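PDB 2WOL: clavulanic acid biosynthesis oligopeptide binding protein 2 from Streptomyces clavuligerus, which probably binds oligopeptides, as a family 5 extracellular solute-binding protein linked to clavulanic acid biosynthesis. Local coordinates for residues T138-D146 with L176-M187. Numbering follows the deposited sequence.
Sequences TYLIPLLDD and LTRPFSDFDHLM
Thr177 closes on the last turn of helix 140-144 with two hydrogen bonds. Its OG1 donates to Pro142 O at 2.8 Å, in the carbonyl plane and on a lone pair. Its backbone N donates to Leu143 O at 2.9 Å, tilted 31° from that carbonyl plane. OG1 sits between the backbone N and the carbonyl carbon (chi1 56°), which turns it to Pro142 O and CG2 to Asp145 O. Pro142 O also lies over one face of the Arg178 guanidinium, offset toward its rim, without a hydrogen bond.

Leu143 carries the apolar part. Its CD1 sits over the centre of the Phe180 ring, a CH-pi contact of 3.9 Å to the centroid, 13° off the normal. The same methyl packs tightly on Leu186 CD1 (3.5 Å). CD2 rests on Arg178 CG. Leu140 CD2 touches both Phe183 CE1 and Met187 CE, 3.7 Å from each. Leu186 CD2 reaches Tyr139 CB, and Leu144 CD2 meets Leu176 CD2.

The Tyr139 hydroxyl is hydrogen-bonded to Asp456. Largely buried, helix 140-144 packs on helix 183-186 and the loop after strand 171-175. Helix 117-127 meets Leu140 and Leu144 through Val124, strand 98-102 touches Leu176 (Trp99) and Phe183 (Tyr101), and helix 488-499 touches Phe180.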
ATOM      1  N   THR A 138      11.696  -1.950  -4.335  1.00  9.37           N
ATOM      2  CA  THR A 138      13.155  -2.065  -4.347  1.00  9.44           C
ATOM      3  C   THR A 138      13.777  -1.777  -2.979  1.00  9.44           C
ATOM      4  O   THR A 138      14.970  -1.463  -2.879  1.00  9.42           O
ATOM      5  CB  THR A 138      13.788  -1.133  -5.402  1.00  9.73           C
ATOM      6  OG1 THR A 138      13.374   0.215  -5.153  1.00  9.92           O
ATOM      7  CG2 THR A 138      13.373  -1.549  -6.814  1.00  9.89           C
ATOM      8  N   TYR A 139      12.972  -1.896  -1.924  1.00  9.28           N
ATOM      9  CA  TYR A 139      13.466  -1.748  -0.550  1.00  9.53           C
ATOM     10  C   TYR A 139      14.693  -2.610  -0.248  1.00  9.61           C
ATOM     11  O   TYR A 139      15.558  -2.218   0.536  1.00 10.01           O
ATOM     12  CB  TYR A 139      12.360  -2.087   0.449  1.00  9.65           C
ATOM     13  CG  TYR A 139      11.196  -1.132   0.391  1.00  9.74           C
ATOM     14  CD1 TYR A 139      10.054  -1.441  -0.344  1.00 10.31           C
ATOM     15  CD2 TYR A 139      11.245   0.085   1.064  1.00  9.58           C
ATOM     16  CE1 TYR A 139       8.984  -0.558  -0.405  1.00 10.08           C
ATOM     17  CE2 TYR A 139      10.185   0.978   1.014  1.00  9.61           C
ATOM     18  CZ  TYR A 139       9.057   0.652   0.280  1.00 10.14           C
ATOM     19  OH  TYR A 139       8.005   1.535   0.225  1.00 11.00           O
ATOM     20  N   LEU A 140      14.761  -3.784  -0.868  1.00  9.48           N
ATOM     21  CA  LEU A 140      15.852  -4.720  -0.601  1.00  9.68           C
ATOM     22  C   LEU A 140      17.220  -4.251  -1.097  1.00  9.72           C
ATOM     23  O   LEU A 140      18.248  -4.648  -0.546  1.00  9.93           O
ATOM     24  CB  LEU A 140      15.519  -6.097  -1.178  1.00  9.86           C
ATOM     25  CG  LEU A 140      14.403  -6.840  -0.436  1.00  9.87           C
ATOM     26  CD1 LEU A 140      13.837  -7.964  -1.292  1.00 10.05           C
ATOM     27  CD2 LEU A 140      14.891  -7.365   0.910  1.00 10.70           C
ATOM     28  N   ILE A 141      17.233  -3.407  -2.126  1.00  9.67           N
ATOM     29  CA  ILE A 141      18.487  -3.005  -2.769  1.00  9.77           C
ATOM     30  C   ILE A 141      19.445  -2.261  -1.817  1.00 10.26           C
ATOM     31  O   ILE A 141      20.561  -2.727  -1.604  1.00 10.62           O
ATOM     32  CB  ILE A 141      18.250  -2.248  -4.113  1.00  9.34           C
ATOM     33  CG1 ILE A 141      17.588  -3.187  -5.135  1.00  9.18           C
ATOM     34  CG2 ILE A 141      19.563  -1.684  -4.660  1.00  9.38           C
ATOM     35  CD1 ILE A 141      17.270  -2.551  -6.493  1.00  9.46           C
ATOM     36  N   PRO A 142      19.021  -1.123  -1.224  1.00 10.61           N
ATOM     37  CA  PRO A 142      19.961  -0.476  -0.289  1.00 10.79           C
ATOM     38  C   PRO A 142      20.315  -1.314   0.943  1.00 10.88           C
ATOM     39  O   PRO A 142      21.396  -1.142   1.516  1.00 11.41           O
ATOM     40  CB  PRO A 142      19.231   0.806   0.129  1.00 10.74           C
ATOM     41  CG  PRO A 142      17.802   0.578  -0.210  1.00 11.23           C
ATOM     42  CD  PRO A 142      17.767  -0.357  -1.369  1.00 10.73           C
ATOM     43  N   LEU A 143      19.419  -2.211   1.345  1.00 10.92           N
ATOM     44  CA  LEU A 143      19.658  -3.053   2.514  1.00 11.20           C
ATOM     45  C   LEU A 143      20.674  -4.164   2.260  1.00 11.33           C
ATOM     46  O   LEU A 143      21.272  -4.684   3.204  1.00 11.54           O
ATOM     47  CB  LEU A 143      18.345  -3.649   3.032  1.00 11.15           C
ATOM     48  CG  LEU A 143      17.375  -2.684   3.717  1.00 11.28           C
ATOM     49  CD1 LEU A 143      16.058  -3.387   3.976  1.00 11.24           C
ATOM     50  CD2 LEU A 143      17.960  -2.132   5.014  1.00 11.77           C
ATOM     51  N   LEU A 144      20.871  -4.526   0.994  1.00 11.19           N
ATOM     52  CA  LEU A 144      21.736  -5.665   0.657  1.00 11.66           C
ATOM     53  C   LEU A 144      22.923  -5.340  -0.251  1.00 12.18           C
ATOM     54  O   LEU A 144      23.848  -6.146  -0.375  1.00 12.65           O
ATOM     55  CB  LEU A 144      20.908  -6.808   0.061  1.00 11.49           C
ATOM     56  CG  LEU A 144      19.896  -7.483   0.996  1.00 11.25           C
ATOM     57  CD1 LEU A 144      18.962  -8.374   0.214  1.00 11.53           C
ATOM     58  CD2 LEU A 144      20.591  -8.271   2.109  1.00 11.57           C
ATOM     59  N   ASP A 145      22.905  -4.168  -0.876  1.00 12.10           N
ATOM     60  CA  ASP A 145      23.964  -3.786  -1.810  1.00 12.57           C
ATOM     61  C   ASP A 145      25.193  -3.226  -1.096  1.00 13.22           C
ATOM     62  O   ASP A 145      25.076  -2.415  -0.170  1.00 13.65           O
ATOM     63  CB  ASP A 145      23.442  -2.759  -2.817  1.00 12.08           C
ATOM     64  CG  ASP A 145      24.158  -2.824  -4.156  1.00 12.05           C
ATOM     65  OD1 ASP A 145      24.825  -3.840  -4.446  1.00 11.39           O
ATOM     66  OD2 ASP A 145      24.028  -1.857  -4.934  1.00 12.18           O
ATOM     67  N   ASP A 146      26.367  -3.659  -1.545  1.00 13.52           N
ATOM     68  CA  ASP A 146      27.630  -3.091  -1.104  1.00 14.23           C
ATOM     69  C   ASP A 146      27.998  -1.942  -2.045  1.00 14.52           C
ATOM     70  O   ASP A 146      28.310  -2.177  -3.213  1.00 14.42           O
ATOM     71  CB  ASP A 146      28.721  -4.166  -1.114  1.00 14.07           C
ATOM     72  CG  ASP A 146      30.056  -3.667  -0.574  1.00 14.52           C
ATOM     73  OD1 ASP A 146      30.206  -2.455  -0.317  1.00 15.08           O
ATOM     74  OD2 ASP A 146      30.963  -4.509  -0.414  1.00 15.49           O
ATOM     75  N   LEU A 176      22.404  -7.475   6.472  1.00 13.16           N
ATOM     76  CA  LEU A 176      21.975  -6.148   6.040  1.00 13.41           C
ATOM     77  C   LEU A 176      23.051  -5.092   6.237  1.00 13.54           C
ATOM     78  O   LEU A 176      23.932  -5.243   7.082  1.00 13.49           O
ATOM     79  CB  LEU A 176      20.673  -5.736   6.746  1.00 13.25           C
ATOM     80  CG  LEU A 176      19.518  -6.747   6.793  1.00 13.26           C
ATOM     81  CD1 LEU A 176      18.304  -6.151   7.493  1.00 13.66           C
ATOM     82  CD2 LEU A 176      19.143  -7.265   5.415  1.00 14.05           C
ATOM     83  N   THR A 177      22.969  -4.025   5.447  1.00 13.75           N
ATOM     84  CA  THR A 177      23.926  -2.920   5.510  1.00 14.06           C
ATOM     85  C   THR A 177      23.675  -2.012   6.713  1.00 14.39           C
ATOM     86  O   THR A 177      24.515  -1.177   7.055  1.00 14.84           O
ATOM     87  CB  THR A 177      23.878  -2.067   4.227  1.00 14.14           C
ATOM     88  OG1 THR A 177      22.538  -1.604   4.010  1.00 14.16           O
ATOM     89  CG2 THR A 177      24.329  -2.878   3.017  1.00 13.89           C
ATOM     90  N   ARG A 178      22.512  -2.178   7.340  1.00 14.60           N
ATOM     91  CA  ARG A 178      22.084  -1.363   8.476  1.00 14.76           C
ATOM     92  C   ARG A 178      20.985  -2.121   9.219  1.00 14.11           C
ATOM     93  O   ARG A 178      20.369  -3.017   8.644  1.00 14.21           O
ATOM     94  CB  ARG A 178      21.563  -0.002   7.991  1.00 15.06           C
ATOM     95  CG  ARG A 178      20.321  -0.078   7.097  1.00 17.13           C
ATOM     96  CD  ARG A 178      20.225   1.099   6.136  1.00 20.14           C
ATOM     97  NE  ARG A 178      21.327   1.103   5.172  1.00 21.89           N
ATOM     98  CZ  ARG A 178      21.343   1.794   4.035  1.00 23.25           C
ATOM     99  NH1 ARG A 178      20.309   2.550   3.686  1.00 24.07           N
ATOM    100  NH2 ARG A 178      22.402   1.726   3.240  1.00 24.33           N
ATOM    101  N   PRO A 179      20.742  -1.783  10.501  1.00 13.78           N
ATOM    102  CA  PRO A 179      19.630  -2.424  11.201  1.00 13.30           C
ATOM    103  C   PRO A 179      18.296  -2.131  10.510  1.00 12.89           C
ATOM    104  O   PRO A 179      18.073  -1.014  10.042  1.00 12.92           O
ATOM    105  CB  PRO A 179      19.665  -1.776  12.589  1.00 13.47           C
ATOM    106  CG  PRO A 179      21.062  -1.288  12.743  1.00 13.71           C
ATOM    107  CD  PRO A 179      21.459  -0.837  11.373  1.00 13.76           C
ATOM    108  N   PHE A 180      17.434  -3.139  10.435  1.00 12.27           N
ATOM    109  CA  PHE A 180      16.114  -2.962   9.843  1.00 11.99           C
ATOM    110  C   PHE A 180      15.070  -3.801  10.573  1.00 11.82           C
ATOM    111  O   PHE A 180      14.919  -4.996  10.312  1.00 12.25           O
ATOM    112  CB  PHE A 180      16.125  -3.272   8.339  1.00 11.87           C
ATOM    113  CG  PHE A 180      14.907  -2.768   7.620  1.00 10.94           C
ATOM    114  CD1 PHE A 180      14.794  -1.420   7.294  1.00 11.23           C
ATOM    115  CD2 PHE A 180      13.865  -3.627   7.289  1.00 10.90           C
ATOM    116  CE1 PHE A 180      13.668  -0.934   6.651  1.00 11.13           C
ATOM    117  CE2 PHE A 180      12.736  -3.149   6.641  1.00 10.65           C
ATOM    118  CZ  PHE A 180      12.636  -1.799   6.323  1.00 11.20           C
ATOM    119  N   SER A 181      14.341  -3.145  11.475  1.00 11.71           N
ATOM    120  CA  SER A 181      13.371  -3.800  12.352  1.00 11.61           C
ATOM    121  C   SER A 181      12.274  -4.558  11.595  1.00 11.31           C
ATOM    122  O   SER A 181      11.740  -5.548  12.095  1.00 11.62           O
ATOM    123  CB  SER A 181      12.728  -2.775  13.298  1.00 11.82           C
ATOM    124  OG  SER A 181      12.089  -1.733  12.575  1.00 12.29           O
ATOM    125  N   ASP A 182      11.958  -4.095  10.387  1.00 10.91           N
ATOM    126  CA  ASP A 182      10.778  -4.570   9.659  1.00 10.64           C
ATOM    127  C   ASP A 182      11.062  -5.619   8.578  1.00 10.25           C
ATOM    128  O   ASP A 182      10.273  -5.779   7.642  1.00 10.04           O
ATOM    129  CB  ASP A 182      10.019  -3.374   9.062  1.00 10.33           C
ATOM    130  CG  ASP A 182       9.516  -2.401  10.123  1.00 11.25           C
ATOM    131  OD1 ASP A 182       9.558  -2.730  11.332  1.00 10.93           O
ATOM    132  OD2 ASP A 182       9.073  -1.301   9.737  1.00 11.04           O
ATOM    133  N   PHE A 183      12.165  -6.355   8.710  1.00  9.80           N
ATOM    134  CA  PHE A 183      12.577  -7.252   7.626  1.00  9.45           C
ATOM    135  C   PHE A 183      11.587  -8.384   7.299  1.00  9.19           C
ATOM    136  O   PHE A 183      11.443  -8.764   6.132  1.00  9.23           O
ATOM    137  CB  PHE A 183      13.989  -7.797   7.855  1.00  9.45           C
ATOM    138  CG  PHE A 183      14.656  -8.292   6.600  1.00  9.16           C
ATOM    139  CD1 PHE A 183      15.156  -7.390   5.659  1.00  9.49           C
ATOM    140  CD2 PHE A 183      14.778  -9.654   6.354  1.00  9.37           C
ATOM    141  CE1 PHE A 183      15.761  -7.835   4.497  1.00  9.72           C
ATOM    142  CE2 PHE A 183      15.397 -10.112   5.194  1.00  9.96           C
ATOM    143  CZ  PHE A 183      15.887  -9.203   4.268  1.00  9.66           C
ATOM    144  N   ASP A 184      10.895  -8.916   8.310  1.00  8.96           N
ATOM    145  CA  ASP A 184       9.876  -9.945   8.061  1.00  8.76           C
ATOM    146  C   ASP A 184       8.818  -9.450   7.062  1.00  8.58           C
ATOM    147  O   ASP A 184       8.254 -10.234   6.295  1.00  9.20           O
ATOM    148  CB  ASP A 184       9.169 -10.362   9.357  1.00  8.75           C
ATOM    149  CG  ASP A 184       9.891 -11.477  10.117  1.00 10.05           C
ATOM    150  OD1 ASP A 184      10.824 -12.122   9.576  1.00 11.10           O
ATOM    151  OD2 ASP A 184       9.490 -11.722  11.274  1.00 10.55           O
ATOM    152  N   HIS A 185       8.541  -8.148   7.096  1.00  8.76           N
ATOM    153  CA  HIS A 185       7.586  -7.536   6.172  1.00  8.79           C
ATOM    154  C   HIS A 185       8.084  -7.590   4.739  1.00  8.80           C
ATOM    155  O   HIS A 185       7.318  -7.888   3.821  1.00  9.15           O
ATOM    156  CB  HIS A 185       7.287  -6.093   6.567  1.00  8.62           C
ATOM    157  CG  HIS A 185       6.481  -5.974   7.818  1.00  8.46           C
ATOM    158  ND1 HIS A 185       5.103  -5.949   7.814  1.00  8.06           N
ATOM    159  CD2 HIS A 185       6.858  -5.889   9.116  1.00  8.49           C
ATOM    160  CE1 HIS A 185       4.664  -5.844   9.056  1.00  9.53           C
ATOM    161  NE2 HIS A 185       5.709  -5.805   9.865  1.00  8.91           N
ATOM    162  N   LEU A 186       9.373  -7.316   4.554  1.00  9.34           N
ATOM    163  CA  LEU A 186       9.975  -7.396   3.228  1.00  9.46           C
ATOM    164  C   LEU A 186       9.952  -8.825   2.701  1.00  9.76           C
ATOM    165  O   LEU A 186       9.783  -9.045   1.503  1.00 10.14           O
ATOM    166  CB  LEU A 186      11.399  -6.834   3.231  1.00  9.50           C
ATOM    167  CG  LEU A 186      11.584  -5.384   3.699  1.00  9.63           C
ATOM    168  CD1 LEU A 186      13.013  -4.939   3.437  1.00 10.00           C
ATOM    169  CD2 LEU A 186      10.589  -4.403   3.056  1.00  9.45           C
ATOM    170  N   MET A 187      10.086  -9.791   3.608  1.00  9.89           N
ATOM    171  CA  MET A 187      10.061 -11.199   3.230  1.00 10.27           C
ATOM    172  C   MET A 187       8.648 -11.715   2.967  1.00 10.58           C
ATOM    173  O   MET A 187       8.477 -12.861   2.556  1.00 11.05           O
ATOM    174  CB  MET A 187      10.770 -12.052   4.285  1.00 10.01           C
ATOM    175  CG  MET A 187      12.278 -11.827   4.361  1.00 10.64           C
ATOM    176  SD  MET A 187      13.146 -12.137   2.804  1.00 11.62           S
ATOM    177  CE  MET A 187      13.260 -10.507   2.073  1.00 10.58           C
TER